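One contact in two related proteins. Structure 1 is hydrogenase expression/formation protein (hypb) from Archaeoglobus fulgidus, which is a hydrogenase maturation factor that dimerises in a GTP-dependent way and probably hydrolyses GTP in support of nickel insertion into hydrogenase: PDB 2WSM (chain A, 2.30 Å), residues Val31-Met36 and Leu111-Asn116. Structure 2 is probable hydrogenase nickel incorporation protein hypB from Methanocaldococcus jannaschii: PDB 2HF9 (chain B, 1.90 Å), residues Val39-Met44 and Leu121-Asn126. Both blocks share one frame: the second was fitted to the first on N, CA, C and O of the twelve residues, RMSD 0.24 Å. Numbering follows each deposited sequence.

Structure 1 (2WSM); sequences VAVNIM and LLLIEN.
Val33 and Leu113 stand side by side on neighbouring parallel strands, 31-37 and 111-118, mid-sheet in a P-loop GTPase domain; helices 43-54 and 201-212 cover their face. Backbone hydrogen bonds join the strands, Val33 N to Leu112 O at 2.9 Å and Ile114 N to Val33 O at 2.8 Å. Among the apolar groups, Leu113 CD2 lies 4.1 Å from Val33 CB and 4.2 Å from Ile35 CD1. Leu111, its CG anti to the backbone N (chi1 177°), brings CD1 to 4.0 Å from Val33 CG2. In the polar pair, Asn116 ND2 donates to Asn34 OD1 (3.1 Å), the amide planes 35° apart. Asn34 ND2 continues to Glu130, while Asn116 OD1 accepts from Leu94 N. Glu115 OE1 accepts from Asp66 N; OE2 hydrogen-bonds Thr44 OG1, which may merely reflect a metal site with no ion modelled.

Structure 2 (2HF9); sequences VAFDFM and LLFIEN. With MG (magnesium ion), chain C; GSP (5'-guanosine-diphosphate-monothiophosphate), chain D.
Phe41 and Phe123 stand side by side across the strands. Backbone hydrogen bonds join these, Phe41 N to Leu122 O at 2.8 Å and Ile124 N to Phe41 O at 2.8 Å. Among the apolar groups, Phe123 CD2 lies 4.2 Å from Phe41 CB and 3.6 Å from Phe43 CE1; the edge of Phe43 is turned to the face of Phe123, offset, planes at 84°. Leu121, its CG anti to the carbonyl carbon (chi1 -58°), brings CD2 to 4.5 Å from Phe41 CE1. In the polar pair, Asn126 ND2 donates to the syn side of Asp42 OD1 (3.1 Å), the carboxylate and amide planes 30° apart. Asp42 OD2 has a long, weak ion pair with Arg143, while Asn126 OD1 accepts from Leu102 N. Glu125 OE2 binds magnesium (2.1 Å) with Thr52, Asp80 and O3G and O2B of the nucleotide analogue.

Comparison
The CA atoms that can be compared coincide within the error, and backbone hydrogen bonds such as Ile114(A) N to Val33(A) O and Ile124(B) N to Phe41(B) O are found in both. At Val33(A)/Phe41(B), CG2 of the valine and CG of the phenylalanine fall 0.4 Å apart. The CG1 branch goes, and CD2, CE1, CE2 and CZ extend the side chain into a ring, still touching Leu121(B) as Val33(A) touches Leu111(A). At Ile35(A)/Phe43(B), CG1 and CG lie 0.7 Å apart after superposition; CG2 is absent, and CD2, CE2 and CZ come in. Leu113(A) becomes Phe123(B) with chi1 alike; its CG, CD1 and CD2 each find a counterpart, and the ring grows outward from the leucine fork by CE1, CE2 and CZ. Three aliphatic groups thus give way to three rings, making this face bulkier. Separately, the models differ at Leu111(A)/Leu121(B), chi1 177° against -58°, with the CG atoms 2.3 Å apart after superposition; both side chains still touch Leu113(A) or Phe123(B). In Asn34(A)/Asp42(B) the OD1 atoms keep their place, 0.3 Å apart. ND2 of Asn34(A), a donor, gives way 0.4 Å apart to OD2 of Asp42(B), an acceptor whose carboxylate probably carries a negative charge, which would favour donors or positive groups around it. Last, the carboxylate of Glu125(B) is twisted by about 78° from that of Glu115(A), the CD atoms 1.2 Å apart, and the place of Glu115(A) OE1 is left. Glu125(B) binds magnesium, whose shell includes O3G and O2B of the nucleotide analogue; structure 1 has no ion modelled there, and protein atoms outside the segments reach into part of the nucleotide's place.

Structure 1 (2WSM)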
loop_
_atom_site.group_PDB
_atom_site.type_symbol
_atom_site.label_atom_id
_atom_site.label_comp_id
_atom_site.label_asym_id
_atom_site.label_seq_id
_atom_site.Cartn_x
_atom_site.Cartn_y
_atom_site.Cartn_z
ATOM N N VAL A 31 5.660 -24.453 -4.984
ATOM C CA VAL A 31 4.553 -23.654 -4.465
ATOM C C VAL A 31 5.114 -22.434 -3.746
ATOM O O VAL A 31 5.943 -22.569 -2.853
ATOM C CB VAL A 31 3.644 -24.465 -3.526
ATOM C CG1 VAL A 31 2.644 -23.551 -2.816
ATOM C CG2 VAL A 31 2.915 -25.546 -4.308
ATOM N N ALA A 32 4.678 -21.249 -4.158
ATOM C CA ALA A 32 5.196 -20.004 -3.596
ATOM C C ALA A 32 4.166 -19.275 -2.736
ATOM O O ALA A 32 2.998 -19.123 -3.118
ATOM C CB ALA A 32 5.708 -19.081 -4.699
ATOM N N VAL A 33 4.623 -18.818 -1.578
ATOM C CA VAL A 33 3.780 -18.106 -0.623
ATOM C C VAL A 33 4.303 -16.690 -0.418
ATOM O O VAL A 33 5.451 -16.489 -0.007
ATOM C CB VAL A 33 3.761 -18.822 0.735
ATOM C CG1 VAL A 33 2.802 -18.118 1.712
ATOM C CG2 VAL A 33 3.387 -20.281 0.544
ATOM N N ASN A 34 3.449 -15.719 -0.717
ATOM C CA ASN A 34 3.738 -14.319 -0.499
ATOM C C ASN A 34 3.340 -13.973 0.935
ATOM O O ASN A 34 2.155 -13.916 1.258
ATOM C CB ASN A 34 2.935 -13.486 -1.512
ATOM C CG ASN A 34 3.076 -11.993 -1.308
ATOM O OD1 ASN A 34 3.884 -11.534 -0.508
ATOM N ND2 ASN A 34 2.286 -11.222 -2.052
ATOM N N ILE A 35 4.322 -13.764 1.804
ATOM C CA ILE A 35 4.025 -13.527 3.215
ATOM C C ILE A 35 4.134 -12.063 3.569
ATOM O O ILE A 35 5.226 -11.501 3.632
ATOM C CB ILE A 35 4.913 -14.354 4.164
ATOM C CG1 ILE A 35 4.721 -15.844 3.887
ATOM C CG2 ILE A 35 4.596 -14.011 5.636
ATOM C CD1 ILE A 35 5.788 -16.719 4.477
ATOM N N MET A 36 2.983 -11.460 3.818
ATOM C CA MET A 36 2.902 -10.024 4.033
ATOM C C MET A 36 2.679 -9.698 5.504
ATOM O O MET A 36 2.230 -10.540 6.280
ATOM C CB MET A 36 1.782 -9.433 3.172
ATOM C CG MET A 36 2.132 -9.322 1.693
ATOM S SD MET A 36 0.688 -9.077 0.633
ATOM C CE MET A 36 0.030 -10.748 0.593
ATOM N N LEU A 111 8.764 -25.671 -1.839
ATOM C CA LEU A 111 8.066 -24.560 -1.221
ATOM C C LEU A 111 8.982 -23.346 -1.171
ATOM O O LEU A 111 10.089 -23.419 -0.635
ATOM C CB LEU A 111 7.629 -24.960 0.191
ATOM C CG LEU A 111 6.940 -23.912 1.068
ATOM C CD1 LEU A 111 5.558 -23.594 0.526
ATOM C CD2 LEU A 111 6.863 -24.405 2.509
ATOM N N LEU A 112 8.518 -22.241 -1.746
ATOM C CA LEU A 112 9.247 -20.983 -1.737
ATOM C C LEU A 112 8.542 -19.938 -0.872
ATOM O O LEU A 112 7.475 -19.421 -1.236
ATOM C CB LEU A 112 9.390 -20.441 -3.156
ATOM C CG LEU A 112 10.124 -19.105 -3.277
ATOM C CD1 LEU A 112 11.552 -19.230 -2.775
ATOM C CD2 LEU A 112 10.106 -18.631 -4.713
ATOM N N LEU A 113 9.142 -19.632 0.271
ATOM C CA LEU A 113 8.579 -18.656 1.198
ATOM C C LEU A 113 9.077 -17.247 0.883
ATOM O O LEU A 113 10.268 -16.956 0.993
ATOM C CB LEU A 113 8.901 -19.053 2.638
ATOM C CG LEU A 113 8.326 -20.431 2.986
ATOM C CD1 LEU A 113 8.793 -20.927 4.355
ATOM C CD2 LEU A 113 6.812 -20.422 2.898
ATOM N N ILE A 114 8.158 -16.382 0.471
ATOM C CA ILE A 114 8.508 -15.031 0.065
ATOM C C ILE A 114 8.046 -13.993 1.083
ATOM O O ILE A 114 6.847 -13.709 1.225
ATOM C CB ILE A 114 7.931 -14.685 -1.315
ATOM C CG1 ILE A 114 8.329 -15.753 -2.344
ATOM C CG2 ILE A 114 8.400 -13.307 -1.754
ATOM C CD1 ILE A 114 7.904 -15.427 -3.771
ATOM N N GLU A 115 9.015 -13.422 1.784
ATOM C CA GLU A 115 8.743 -12.403 2.779
ATOM C C GLU A 115 8.679 -11.009 2.152
ATOM O O GLU A 115 9.685 -10.458 1.692
ATOM C CB GLU A 115 9.808 -12.454 3.875
ATOM C CG GLU A 115 9.605 -11.425 4.962
ATOM C CD GLU A 115 10.823 -11.282 5.840
ATOM O OE1 GLU A 115 11.765 -10.565 5.434
ATOM O OE2 GLU A 115 10.840 -11.889 6.930
ATOM N N ASN A 116 7.483 -10.440 2.129
ATOM C CA ASN A 116 7.296 -9.109 1.580
ATOM C C ASN A 116 7.860 -8.029 2.508
ATOM O O ASN A 116 8.214 -8.303 3.658
ATOM C CB ASN A 116 5.809 -8.859 1.303
ATOM C CG ASN A 116 5.579 -8.061 0.030
ATOM O OD1 ASN A 116 6.182 -7.011 -0.180
ATOM N ND2 ASN A 116 4.712 -8.567 -0.828
#

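Structure 2 (2HF9)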
loop_
_atom_site.group_PDB
_atom_site.type_symbol
_atom_site.label_atom_id
_atom_site.label_comp_id
_atom_site.label_asym_id
_atom_site.label_seq_id
_atom_site.Cartn_x
_atom_site.Cartn_y
_atom_site.Cartn_z
ATOM N N VAL B 39 5.678 -24.550 -5.055
ATOM C CA VAL B 39 4.521 -23.818 -4.554
ATOM C C VAL B 39 5.030 -22.623 -3.752
ATOM O O VAL B 39 5.797 -22.787 -2.798
ATOM C CB VAL B 39 3.567 -24.715 -3.719
ATOM C CG1 VAL B 39 2.297 -23.951 -3.365
ATOM C CG2 VAL B 39 3.207 -25.985 -4.495
ATOM N N ALA B 40 4.618 -21.425 -4.165
ATOM C CA ALA B 40 5.131 -20.180 -3.598
ATOM C C ALA B 40 4.109 -19.423 -2.757
ATOM O O ALA B 40 2.926 -19.358 -3.102
ATOM C CB ALA B 40 5.675 -19.280 -4.695
ATOM N N PHE B 41 4.594 -18.836 -1.665
ATOM C CA PHE B 41 3.762 -18.119 -0.704
ATOM C C PHE B 41 4.298 -16.708 -0.448
ATOM O O PHE B 41 5.482 -16.524 -0.149
ATOM C CB PHE B 41 3.671 -18.900 0.617
ATOM C CG PHE B 41 2.963 -20.226 0.499
ATOM C CD1 PHE B 41 3.659 -21.377 0.140
ATOM C CD2 PHE B 41 1.599 -20.326 0.765
ATOM C CE1 PHE B 41 3.007 -22.605 0.034
ATOM C CE2 PHE B 41 0.939 -21.555 0.668
ATOM C CZ PHE B 41 1.649 -22.695 0.300
ATOM N N ASP B 42 3.414 -15.721 -0.568
ATOM C CA ASP B 42 3.735 -14.321 -0.307
ATOM C C ASP B 42 3.313 -13.965 1.128
ATOM O O ASP B 42 2.124 -13.935 1.442
ATOM C CB ASP B 42 3.021 -13.437 -1.348
ATOM C CG ASP B 42 3.280 -11.941 -1.164
ATOM O OD1 ASP B 42 4.038 -11.530 -0.266
ATOM O OD2 ASP B 42 2.707 -11.161 -1.943
ATOM N N PHE B 43 4.303 -13.724 1.988
ATOM C CA PHE B 43 4.070 -13.349 3.380
ATOM C C PHE B 43 4.112 -11.834 3.522
ATOM O O PHE B 43 5.184 -11.226 3.458
ATOM C CB PHE B 43 5.118 -13.980 4.304
ATOM C CG PHE B 43 4.987 -15.468 4.453
ATOM C CD1 PHE B 43 5.523 -16.328 3.497
ATOM C CD2 PHE B 43 4.355 -16.013 5.567
ATOM C CE1 PHE B 43 5.409 -17.709 3.634
ATOM C CE2 PHE B 43 4.239 -17.394 5.718
ATOM C CZ PHE B 43 4.769 -18.243 4.747
ATOM N N MET B 44 2.933 -11.242 3.693
ATOM C CA MET B 44 2.773 -9.809 3.906
ATOM C C MET B 44 2.395 -9.542 5.358
ATOM O O MET B 44 1.990 -10.454 6.075
ATOM C CB MET B 44 1.668 -9.253 2.995
ATOM C CG MET B 44 1.994 -9.255 1.503
ATOM S SD MET B 44 0.543 -8.850 0.504
ATOM C CE MET B 44 -0.361 -10.397 0.595
ATOM N N LEU B 121 9.023 -25.791 -1.952
ATOM C CA LEU B 121 8.289 -24.660 -1.387
ATOM C C LEU B 121 9.117 -23.386 -1.427
ATOM O O LEU B 121 10.308 -23.403 -1.123
ATOM C CB LEU B 121 7.884 -24.935 0.067
ATOM C CG LEU B 121 7.013 -26.147 0.402
ATOM C CD1 LEU B 121 6.751 -26.199 1.902
ATOM C CD2 LEU B 121 5.704 -26.122 -0.367
ATOM N N LEU B 122 8.471 -22.283 -1.790
ATOM C CA LEU B 122 9.102 -20.969 -1.760
ATOM C C LEU B 122 8.341 -20.030 -0.830
ATOM O O LEU B 122 7.152 -19.775 -1.033
ATOM C CB LEU B 122 9.184 -20.371 -3.173
ATOM C CG LEU B 122 9.744 -18.948 -3.314
ATOM C CD1 LEU B 122 11.185 -18.848 -2.826
ATOM C CD2 LEU B 122 9.632 -18.469 -4.757
ATOM N N PHE B 123 9.033 -19.529 0.188
ATOM C CA PHE B 123 8.459 -18.546 1.104
ATOM C C PHE B 123 9.073 -17.186 0.808
ATOM O O PHE B 123 10.289 -17.008 0.917
ATOM C CB PHE B 123 8.718 -18.915 2.575
ATOM C CG PHE B 123 8.137 -20.245 3.004
ATOM C CD1 PHE B 123 8.793 -21.009 3.973
ATOM C CD2 PHE B 123 6.947 -20.728 2.462
ATOM C CE1 PHE B 123 8.278 -22.236 4.396
ATOM C CE2 PHE B 123 6.421 -21.960 2.872
ATOM C CZ PHE B 123 7.092 -22.716 3.843
ATOM N N ILE B 124 8.234 -16.232 0.425
ATOM C CA ILE B 124 8.695 -14.874 0.164
ATOM C C ILE B 124 8.237 -13.942 1.278
ATOM O O ILE B 124 7.032 -13.779 1.493
ATOM C CB ILE B 124 8.168 -14.334 -1.189
ATOM C CG1 ILE B 124 8.450 -15.322 -2.327
ATOM C CG2 ILE B 124 8.760 -12.949 -1.480
ATOM C CD1 ILE B 124 7.942 -14.851 -3.688
ATOM N N GLU B 125 9.187 -13.340 1.991
ATOM C CA GLU B 125 8.825 -12.319 2.967
ATOM C C GLU B 125 8.824 -10.950 2.312
ATOM O O GLU B 125 9.877 -10.407 1.970
ATOM C CB GLU B 125 9.730 -12.325 4.199
ATOM C CG GLU B 125 9.249 -11.344 5.262
ATOM C CD GLU B 125 9.940 -11.509 6.592
ATOM O OE1 GLU B 125 10.489 -12.593 6.851
ATOM O OE2 GLU B 125 9.944 -10.547 7.389
ATOM N N ASN B 126 7.623 -10.412 2.134
ATOM C CA ASN B 126 7.429 -9.100 1.551
ATOM C C ASN B 126 7.867 -8.020 2.536
ATOM O O ASN B 126 8.148 -8.310 3.702
ATOM C CB ASN B 126 5.951 -8.919 1.195
ATOM C CG ASN B 126 5.745 -8.124 -0.074
ATOM O OD1 ASN B 126 6.389 -7.096 -0.300
ATOM N ND2 ASN B 126 4.824 -8.589 -0.905
HETATM MG MG MG C . 10.952 -10.169 9.241
HETATM P PG GSP D . 9.834 -7.276 10.042
HETATM O O3B GSP D . 9.142 -8.053 11.270
HETATM S S1G GSP D . 8.683 -6.236 9.291
HETATM O O2G GSP D . 10.984 -6.456 10.655
HETATM O O3G GSP D . 10.399 -8.305 9.049
HETATM P PB GSP D . 8.480 -9.522 11.173
HETATM O O1B GSP D . 7.063 -9.376 10.782
HETATM O O2B GSP D . 9.227 -10.446 10.300
HETATM P PA GSP D . 9.482 -10.886 13.542
HETATM O O1A GSP D . 9.390 -12.312 13.146
HETATM O O2A GSP D . 10.871 -10.373 13.438
HETATM O O3A GSP D . 8.444 -9.965 12.725
HETATM O "O5'" GSP D . 8.879 -10.737 15.018
HETATM C "C5'" GSP D . 8.796 -9.474 15.649
HETATM C "C4'" GSP D . 8.873 -9.646 17.163
HETATM O "O4'" GSP D . 7.685 -10.240 17.659
HETATM C "C3'" GSP D . 10.017 -10.539 17.610
HETATM O "O3'" GSP D . 10.532 -9.951 18.784
HETATM C "C2'" GSP D . 9.355 -11.861 17.931
HETATM O "O2'" GSP D . 10.019 -12.554 18.955
HETATM C "C1'" GSP D . 7.982 -11.417 18.395
HETATM N N9 GSP D . 6.868 -12.347 18.151
HETATM C C8 GSP D . 6.443 -12.876 16.957
HETATM N N7 GSP D . 5.350 -13.632 17.201
HETATM C C5 GSP D . 5.064 -13.578 18.522
HETATM C C6 GSP D . 4.060 -14.154 19.300
HETATM O O6 GSP D . 3.210 -14.876 18.784
HETATM N N1 GSP D . 4.027 -13.897 20.660
HETATM C C2 GSP D . 4.985 -13.083 21.241
HETATM N N2 GSP D . 4.953 -12.845 22.548
HETATM N N3 GSP D . 5.976 -12.511 20.465
HETATM C C4 GSP D . 6.007 -12.758 19.127
HETATM O O HOH W 1 11.953 -9.847 10.992
#